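Local coordinates for ABC transporter, substrate binding protein (Agrobacterium tumefaciens, PDB 3C9H) that probably captures a solute in the periplasm and delivers it to the membrane components of an ABC importer, and also binds magnesium, at residues 75-80 with 100-105; 190-195 with 345-350. One frame throughout, in Å; residues are numbered along the deposited sequence.

How the interactions relate
Interaction 1 and interaction 2 both join helices, but at different depths and with different chemistry. Interaction 1 is largely buried and wholly apolar across its segments: I77 and V78 of helix 70-82 meet the methyls of L102 on helix 96-104, and the salt bridges R76-E80 and K101-D105 run along their own helices. Interaction 2 lies at the surface, where segments 190-195 and 345-350 touch through Q192 and R347, and it buries less than half as much area, 54 against 123 Å². There both side chains also touch W199, which lies outside the two segments. The centres of interactions 1 and 2 are 24 Å apart, and the two contacts share no helix.

Interaction 1: residues 75-80 with 100-105; sequences DRIVKE and VKLSND
Two neighbouring helices of the periplasmic binding protein fold, 70-82 and 96-104, pack here through I77, V78 and L102. L102 carries the contact from its side: its CB points toward helix 70-82, and its two methyls divide the work. L102 CD2 lies 3.7 Å from V78 CG2, and the same L102 CD2 is 4.0 Å from CG2 of I77. The other methyl, L102 CD1, meets the far end of the isoleucine, with 4.1 Å to I77 CD1. The isoleucine side chain thus runs across the leucine at about a right angle, touching it with both its branch methyl and its terminal methyl. Its CG2 is anti to the backbone N and CG1 lies beside that N (chi1 -72°), which lets both arms reach the leucine. V78 comes in more obliquely and offers CG2 alone. Y74, one turn before V78, also touches L102, while I77 packs further against P268 of strand 258-268.

Each helix also carries a salt bridge of its own. R76 gives NE to OE2 of E80 at 2.9 Å, in the guanidinium plane but from above the carboxylate plane, and R76 NH1 has a further partner in E66. On the other helix K101 NZ reaches the syn lone pair of D105 OD2 at 3.0 Å, tying the end of helix 96-104 to its preceding turn. Between the segments the adhesion is therefore purely dispersive and hydrophobic: contact depends on the fit of branched methyls, and no directional bond fixes the distance between them.

Interaction 2: residues 190-195 with 345-350; sequences RDQEQF and IERWNE
Q192 and R347 meet at the ends of their side chains, where Q192 NE2 stands 3.3 Å from R347 NH1. Both nitrogens are donors, so this is proximity without a hydrogen bond. The groups are far from stacked: the amide plane is turned 51° from the guanidinium plane, and the amide nitrogen comes at it obliquely. Each side chain spans much of the gap, for the nearest CA atoms of the two segments, those of Q192 and W348, are 10.7 Å apart. Q192 leaves its helix with CG anti to the backbone N (chi1 -160°) and is extended beyond CG, while R347 starts in the same manner and stays straight as far as NE.

W199, on helix 198-207, is the shared neighbour in the next shell: it forms a cation-pi interaction with R347 and also touches Q192, and may help hold the two ends together. Farther along segment 190-195, R190 NH1 and E193 OE1 form a salt bridge of 2.6 Å. D191 is buried, and its carboxylate is hydrogen-bonded to the hydroxyls of Y232 and Y257, which link this turn to strand 230-235 and to the residues before strand 258-268. From the other helix W348 packs on M188 and I202, so apolar contacts join helix 338-353 to both 183-194 and 198-207. The glutamine-arginine pair is thus a polar margin beside the apolar packing of W348 among helices 183-194, 198-207 and 338-353 of this alpha/beta solute-binding protein.

Interaction 1: residues 75-80 with 100-105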
ATOM      1  N   ASP A  75     -12.835   8.681  -2.582  1.00 20.59           N
ATOM      2  CA  ASP A  75     -13.678   9.749  -3.121  1.00 21.08           C
ATOM      3  C   ASP A  75     -14.745   9.247  -4.080  1.00 21.55           C
ATOM      4  O   ASP A  75     -15.902   9.699  -4.051  1.00 22.36           O
ATOM      5  CB  ASP A  75     -12.830  10.793  -3.848  1.00 21.16           C
ATOM      6  CG  ASP A  75     -12.041  11.648  -2.921  1.00 23.59           C
ATOM      7  OD1 ASP A  75     -12.325  11.650  -1.706  1.00 25.01           O
ATOM      8  OD2 ASP A  75     -11.126  12.342  -3.419  1.00 27.21           O
ATOM      9  N   ARG A  76     -14.371   8.324  -4.942  1.00 21.93           N
ATOM     10  CA  ARG A  76     -15.284   7.824  -5.944  1.00 21.84           C
ATOM     11  C   ARG A  76     -16.405   6.964  -5.361  1.00 21.47           C
ATOM     12  O   ARG A  76     -17.571   7.090  -5.743  1.00 21.29           O
ATOM     13  CB  ARG A  76     -14.516   7.027  -6.964  1.00 22.09           C
ATOM     14  CG  ARG A  76     -15.355   6.536  -8.103  1.00 23.91           C
ATOM     15  CD  ARG A  76     -14.505   6.357  -9.350  1.00 23.44           C
ATOM     16  NE  ARG A  76     -15.218   5.486 -10.276  1.00 25.61           N
ATOM     17  CZ  ARG A  76     -14.682   4.876 -11.310  1.00 24.49           C
ATOM     18  NH1 ARG A  76     -13.384   4.981 -11.545  1.00 25.96           N
ATOM     19  NH2 ARG A  76     -15.449   4.071 -12.052  1.00 25.93           N
ATOM     20  N   ILE A  77     -16.055   6.085  -4.435  1.00 20.44           N
ATOM     21  CA  ILE A  77     -17.063   5.262  -3.789  1.00 20.71           C
ATOM     22  C   ILE A  77     -18.066   6.142  -3.016  1.00 20.82           C
ATOM     23  O   ILE A  77     -19.284   5.922  -3.091  1.00 19.98           O
ATOM     24  CB  ILE A  77     -16.412   4.185  -2.877  1.00 20.51           C
ATOM     25  CG1 ILE A  77     -15.766   3.105  -3.756  1.00 21.33           C
ATOM     26  CG2 ILE A  77     -17.467   3.593  -1.915  1.00 19.15           C
ATOM     27  CD1 ILE A  77     -14.944   2.067  -3.024  1.00 20.47           C
ATOM     28  N   VAL A  78     -17.559   7.134  -2.298  1.00 21.08           N
ATOM     29  CA  VAL A  78     -18.430   8.073  -1.560  1.00 21.90           C
ATOM     30  C   VAL A  78     -19.341   8.860  -2.527  1.00 22.51           C
ATOM     31  O   VAL A  78     -20.542   8.974  -2.308  1.00 22.34           O
ATOM     32  CB  VAL A  78     -17.622   9.065  -0.698  1.00 21.49           C
ATOM     33  CG1 VAL A  78     -18.567  10.213  -0.105  1.00 22.15           C
ATOM     34  CG2 VAL A  78     -16.916   8.345   0.432  1.00 22.01           C
ATOM     35  N   LYS A  79     -18.760   9.417  -3.573  1.00 23.25           N
ATOM     36  CA  LYS A  79     -19.524  10.176  -4.567  1.00 24.56           C
ATOM     37  C   LYS A  79     -20.583   9.370  -5.289  1.00 23.89           C
ATOM     38  O   LYS A  79     -21.718   9.819  -5.420  1.00 24.31           O
ATOM     39  CB  LYS A  79     -18.603  10.787  -5.598  1.00 25.81           C
ATOM     40  CG  LYS A  79     -17.975  12.026  -5.101  1.00 29.24           C
ATOM     41  CD  LYS A  79     -17.073  12.637  -6.152  1.00 30.88           C
ATOM     42  CE  LYS A  79     -16.026  13.591  -5.547  1.00 34.41           C
ATOM     43  NZ  LYS A  79     -14.731  13.402  -6.298  1.00 39.41           N
ATOM     44  N   GLU A  80     -20.211   8.191  -5.764  1.00 23.31           N
ATOM     45  CA  GLU A  80     -21.131   7.334  -6.481  1.00 23.55           C
ATOM     46  C   GLU A  80     -22.251   6.843  -5.572  1.00 23.50           C
ATOM     47  O   GLU A  80     -23.413   6.893  -5.946  1.00 22.58           O
ATOM     48  CB  GLU A  80     -20.410   6.159  -7.152  1.00 22.99           C
ATOM     49  CG  GLU A  80     -19.573   6.612  -8.351  1.00 23.51           C
ATOM     50  CD  GLU A  80     -18.632   5.547  -8.925  1.00 24.31           C
ATOM     51  OE1 GLU A  80     -18.381   4.497  -8.282  1.00 23.67           O
ATOM     52  OE2 GLU A  80     -18.121   5.780 -10.057  1.00 26.22           O
ATOM     53  N   VAL A 100     -11.194   1.765   6.377  1.00 20.78           N
ATOM     54  CA  VAL A 100     -11.912   1.631   7.650  1.00 21.92           C
ATOM     55  C   VAL A 100     -12.940   2.762   7.784  1.00 22.05           C
ATOM     56  O   VAL A 100     -14.063   2.517   8.202  1.00 22.01           O
ATOM     57  CB  VAL A 100     -10.944   1.561   8.848  1.00 21.97           C
ATOM     58  CG1 VAL A 100     -11.722   1.662  10.229  1.00 22.36           C
ATOM     59  CG2 VAL A 100     -10.147   0.255   8.779  1.00 21.56           C
ATOM     60  N   LYS A 101     -12.585   3.986   7.399  1.00 22.45           N
ATOM     61  CA  LYS A 101     -13.599   5.058   7.329  1.00 23.59           C
ATOM     62  C   LYS A 101     -14.823   4.738   6.454  1.00 23.43           C
ATOM     63  O   LYS A 101     -15.947   4.947   6.894  1.00 23.85           O
ATOM     64  CB  LYS A 101     -12.984   6.396   6.925  1.00 23.80           C
ATOM     65  CG  LYS A 101     -13.992   7.550   6.942  1.00 24.72           C
ATOM     66  CD  LYS A 101     -13.289   8.869   6.894  1.00 25.89           C
ATOM     67  CE  LYS A 101     -14.269  10.067   7.059  1.00 27.35           C
ATOM     68  NZ  LYS A 101     -15.189   9.986   8.283  1.00 30.75           N
ATOM     69  N   LEU A 102     -14.635   4.268   5.214  1.00 23.25           N
ATOM     70  CA  LEU A 102     -15.777   3.834   4.408  1.00 23.09           C
ATOM     71  C   LEU A 102     -16.635   2.848   5.178  1.00 23.11           C
ATOM     72  O   LEU A 102     -17.849   2.981   5.216  1.00 22.74           O
ATOM     73  CB  LEU A 102     -15.369   3.165   3.095  1.00 22.15           C
ATOM     74  CG  LEU A 102     -14.753   3.968   1.955  1.00 21.37           C
ATOM     75  CD1 LEU A 102     -14.255   2.989   0.877  1.00 19.55           C
ATOM     76  CD2 LEU A 102     -15.725   4.964   1.368  1.00 18.30           C
ATOM     77  N   SER A 103     -15.988   1.853   5.782  1.00 23.66           N
ATOM     78  CA  SER A 103     -16.676   0.783   6.479  1.00 24.32           C
ATOM     79  C   SER A 103     -17.422   1.330   7.704  1.00 25.27           C
ATOM     80  O   SER A 103     -18.575   0.946   7.990  1.00 24.95           O
ATOM     81  CB  SER A 103     -15.660  -0.290   6.885  1.00 24.36           C
ATOM     82  OG  SER A 103     -15.010  -0.836   5.742  1.00 25.51           O
ATOM     83  N   ASN A 104     -16.773   2.239   8.417  1.00 26.45           N
ATOM     84  CA  ASN A 104     -17.407   2.904   9.562  1.00 27.11           C
ATOM     85  C   ASN A 104     -18.624   3.789   9.179  1.00 27.70           C
ATOM     86  O   ASN A 104     -19.575   3.919   9.951  1.00 28.60           O
ATOM     87  CB  ASN A 104     -16.346   3.728  10.291  1.00 27.64           C
ATOM     88  CG  ASN A 104     -16.797   4.189  11.650  1.00 30.19           C
ATOM     89  OD1 ASN A 104     -17.030   5.390  11.855  1.00 38.99           O
ATOM     90  ND2 ASN A 104     -16.941   3.257  12.586  1.00 32.13           N
ATOM     91  N   ASP A 105     -18.598   4.413   8.004  1.00 27.54           N
ATOM     92  CA  ASP A 105     -19.617   5.391   7.623  1.00 27.29           C
ATOM     93  C   ASP A 105     -20.744   4.783   6.808  1.00 26.78           C
ATOM     94  O   ASP A 105     -21.615   5.507   6.321  1.00 26.91           O
ATOM     95  CB  ASP A 105     -19.003   6.557   6.844  1.00 28.44           C
ATOM     96  CG  ASP A 105     -18.108   7.427   7.691  1.00 30.24           C
ATOM     97  OD1 ASP A 105     -18.204   7.350   8.924  1.00 37.07           O
ATOM     98  OD2 ASP A 105     -17.312   8.216   7.131  1.00 32.97           O
TER

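Interaction 2: residues 190-195 with 345-350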
ATOM      1  N   ARG A 190       1.941   7.070  10.772  1.00 26.87           N
ATOM      2  CA  ARG A 190       2.566   6.042  11.591  1.00 27.98           C
ATOM      3  C   ARG A 190       3.988   6.425  12.043  1.00 28.35           C
ATOM      4  O   ARG A 190       4.362   6.153  13.178  1.00 27.41           O
ATOM      5  CB  ARG A 190       2.585   4.696  10.866  1.00 27.93           C
ATOM      6  CG  ARG A 190       1.230   4.197  10.383  1.00 30.17           C
ATOM      7  CD  ARG A 190       0.181   4.184  11.479  1.00 35.94           C
ATOM      8  NE  ARG A 190       0.362   3.067  12.403  1.00 38.17           N
ATOM      9  CZ  ARG A 190      -0.381   2.878  13.496  1.00 42.01           C
ATOM     10  NH1 ARG A 190      -1.348   3.741  13.814  1.00 42.84           N
ATOM     11  NH2 ARG A 190      -0.164   1.816  14.275  1.00 41.05           N
ATOM     12  N   ASP A 191       4.778   7.015  11.145  1.00 29.43           N
ATOM     13  CA  ASP A 191       6.097   7.550  11.506  1.00 30.68           C
ATOM     14  C   ASP A 191       5.987   8.508  12.714  1.00 31.97           C
ATOM     15  O   ASP A 191       6.750   8.422  13.663  1.00 30.56           O
ATOM     16  CB  ASP A 191       6.701   8.321  10.332  1.00 30.50           C
ATOM     17  CG  ASP A 191       7.320   7.432   9.277  1.00 30.44           C
ATOM     18  OD1 ASP A 191       7.629   6.252   9.558  1.00 30.70           O
ATOM     19  OD2 ASP A 191       7.540   7.938   8.156  1.00 30.62           O
ATOM     20  N   GLN A 192       5.037   9.429  12.648  1.00 34.36           N
ATOM     21  CA  GLN A 192       4.776  10.351  13.752  1.00 36.20           C
ATOM     22  C   GLN A 192       4.490   9.644  15.086  1.00 37.59           C
ATOM     23  O   GLN A 192       4.896  10.144  16.134  1.00 37.78           O
ATOM     24  CB  GLN A 192       3.618  11.278  13.406  1.00 36.19           C
ATOM     25  CG  GLN A 192       3.624  12.544  14.276  1.00 36.70           C
ATOM     26  CD  GLN A 192       2.427  13.420  14.039  1.00 37.42           C
ATOM     27  OE1 GLN A 192       1.327  12.921  13.822  1.00 41.07           O
ATOM     28  NE2 GLN A 192       2.633  14.741  14.070  1.00 40.55           N
ATOM     29  N   GLU A 193       3.808   8.494  15.047  1.00 39.23           N
ATOM     30  CA  GLU A 193       3.514   7.704  16.269  1.00 41.49           C
ATOM     31  C   GLU A 193       4.715   6.900  16.820  1.00 42.46           C
ATOM     32  O   GLU A 193       4.773   6.634  18.018  1.00 42.69           O
ATOM     33  CB  GLU A 193       2.295   6.775  16.051  1.00 41.26           C
ATOM     34  CG  GLU A 193       0.955   7.460  16.355  1.00 43.74           C
ATOM     35  CD  GLU A 193      -0.277   6.820  15.664  1.00 45.10           C
ATOM     36  OE1 GLU A 193      -0.207   5.628  15.268  1.00 48.19           O
ATOM     37  OE2 GLU A 193      -1.326   7.527  15.526  1.00 49.91           O
ATOM     38  N   GLN A 194       5.661   6.499  15.966  1.00 43.65           N
ATOM     39  CA  GLN A 194       6.890   5.829  16.447  1.00 44.55           C
ATOM     40  C   GLN A 194       7.898   6.853  16.875  1.00 46.03           C
ATOM     41  O   GLN A 194       8.356   6.877  18.006  1.00 46.54           O
ATOM     42  CB  GLN A 194       7.591   5.008  15.356  1.00 44.89           C
ATOM     43  CG  GLN A 194       6.715   4.182  14.519  1.00 45.24           C
ATOM     44  CD  GLN A 194       5.788   3.370  15.339  1.00 47.01           C
ATOM     45  OE1 GLN A 194       6.204   2.727  16.309  1.00 46.19           O
ATOM     46  NE2 GLN A 194       4.510   3.387  14.973  1.00 48.06           N
ATOM     47  N   PHE A 195       8.212   7.709  15.914  1.00 47.64           N
ATOM     48  CA  PHE A 195       9.410   8.513  15.877  1.00 48.39           C
ATOM     49  C   PHE A 195       8.979   9.917  16.250  1.00 48.56           C
ATOM     50  O   PHE A 195       8.333  10.611  15.454  1.00 48.08           O
ATOM     51  CB  PHE A 195       9.966   8.477  14.440  1.00 49.41           C
ATOM     52  CG  PHE A 195      11.462   8.447  14.341  1.00 49.95           C
ATOM     53  CD1 PHE A 195      12.136   9.421  13.608  1.00 50.64           C
ATOM     54  CD2 PHE A 195      12.201   7.421  14.934  1.00 51.43           C
ATOM     55  CE1 PHE A 195      13.511   9.394  13.484  1.00 50.50           C
ATOM     56  CE2 PHE A 195      13.588   7.373  14.808  1.00 50.79           C
ATOM     57  CZ  PHE A 195      14.244   8.370  14.086  1.00 51.23           C
ATOM     58  N   ILE A 345      -1.016  17.311   7.445  1.00 35.70           N
ATOM     59  CA  ILE A 345      -0.613  17.630   6.088  1.00 37.09           C
ATOM     60  C   ILE A 345      -0.043  19.058   5.975  1.00 37.96           C
ATOM     61  O   ILE A 345       0.948  19.289   5.274  1.00 37.23           O
ATOM     62  CB  ILE A 345      -1.778  17.372   5.082  1.00 36.42           C
ATOM     63  CG1 ILE A 345      -2.014  15.859   4.926  1.00 37.02           C
ATOM     64  CG2 ILE A 345      -1.469  17.985   3.735  1.00 36.84           C
ATOM     65  CD1 ILE A 345      -3.174  15.448   3.972  1.00 36.49           C
ATOM     66  N   GLU A 346      -0.638  20.018   6.673  1.00 39.13           N
ATOM     67  CA  GLU A 346      -0.104  21.371   6.611  1.00 40.08           C
ATOM     68  C   GLU A 346       1.210  21.503   7.409  1.00 39.91           C
ATOM     69  O   GLU A 346       2.102  22.242   7.009  1.00 40.84           O
ATOM     70  CB  GLU A 346      -1.160  22.432   6.986  1.00 40.67           C
ATOM     71  CG  GLU A 346      -1.673  22.449   8.422  1.00 42.22           C
ATOM     72  CD  GLU A 346      -2.652  23.623   8.675  1.00 43.36           C
ATOM     73  OE1 GLU A 346      -2.645  24.607   7.877  1.00 46.56           O
ATOM     74  OE2 GLU A 346      -3.427  23.564   9.666  1.00 47.18           O
ATOM     75  N   ARG A 347       1.338  20.782   8.511  1.00 39.62           N
ATOM     76  CA  ARG A 347       2.618  20.676   9.225  1.00 39.49           C
ATOM     77  C   ARG A 347       3.756  20.066   8.351  1.00 38.98           C
ATOM     78  O   ARG A 347       4.902  20.516   8.370  1.00 38.06           O
ATOM     79  CB  ARG A 347       2.409  19.836  10.479  1.00 39.69           C
ATOM     80  CG  ARG A 347       3.567  19.859  11.446  1.00 40.45           C
ATOM     81  CD  ARG A 347       3.174  19.306  12.815  1.00 41.60           C
ATOM     82  NE  ARG A 347       4.267  19.455  13.784  1.00 42.67           N
ATOM     83  CZ  ARG A 347       4.434  18.711  14.876  1.00 44.19           C
ATOM     84  NH1 ARG A 347       3.598  17.725  15.176  1.00 45.51           N
ATOM     85  NH2 ARG A 347       5.466  18.947  15.668  1.00 45.44           N
ATOM     86  N   TRP A 348       3.423  19.032   7.591  1.00 37.63           N
ATOM     87  CA  TRP A 348       4.374  18.383   6.702  1.00 38.37           C
ATOM     88  C   TRP A 348       4.851  19.342   5.604  1.00 38.62           C
ATOM     89  O   TRP A 348       6.038  19.418   5.327  1.00 37.91           O
ATOM     90  CB  TRP A 348       3.704  17.134   6.146  1.00 36.41           C
ATOM     91  CG  TRP A 348       4.484  16.299   5.208  1.00 35.50           C
ATOM     92  CD1 TRP A 348       5.371  15.286   5.519  1.00 34.11           C
ATOM     93  CD2 TRP A 348       4.392  16.331   3.797  1.00 32.14           C
ATOM     94  NE1 TRP A 348       5.847  14.703   4.359  1.00 33.14           N
ATOM     95  CE2 TRP A 348       5.255  15.324   3.291  1.00 32.00           C
ATOM     96  CE3 TRP A 348       3.664  17.113   2.897  1.00 32.23           C
ATOM     97  CZ2 TRP A 348       5.411  15.097   1.934  1.00 33.54           C
ATOM     98  CZ3 TRP A 348       3.821  16.883   1.562  1.00 33.79           C
ATOM     99  CH2 TRP A 348       4.684  15.875   1.086  1.00 33.95           C
ATOM    100  N   ASN A 349       3.932  20.096   5.009  1.00 40.42           N
ATOM    101  CA  ASN A 349       4.291  21.135   4.033  1.00 42.16           C
ATOM    102  C   ASN A 349       5.139  22.227   4.666  1.00 43.20           C
ATOM    103  O   ASN A 349       6.025  22.766   4.034  1.00 43.58           O
ATOM    104  CB  ASN A 349       3.043  21.780   3.427  1.00 42.43           C
ATOM    105  CG  ASN A 349       2.337  20.880   2.450  1.00 44.08           C
ATOM    106  OD1 ASN A 349       1.121  20.674   2.550  1.00 48.05           O
ATOM    107  ND2 ASN A 349       3.085  20.320   1.500  1.00 46.13           N
ATOM    108  N   GLU A 350       4.841  22.539   5.921  1.00 44.70           N
ATOM    109  CA  GLU A 350       5.553  23.554   6.699  1.00 45.51           C
ATOM    110  C   GLU A 350       7.002  23.130   6.970  1.00 45.94           C
ATOM    111  O   GLU A 350       7.913  23.943   6.838  1.00 45.93           O
ATOM    112  CB  GLU A 350       4.737  23.849   7.981  1.00 45.70           C
ATOM    113  CG  GLU A 350       5.451  24.294   9.260  1.00 46.47           C
ATOM    114  CD  GLU A 350       4.463  24.394  10.470  1.00 47.68           C
ATOM    115  OE1 GLU A 350       3.238  24.606  10.258  1.00 50.46           O
ATOM    116  OE2 GLU A 350       4.905  24.240  11.631  1.00 50.98           O
TER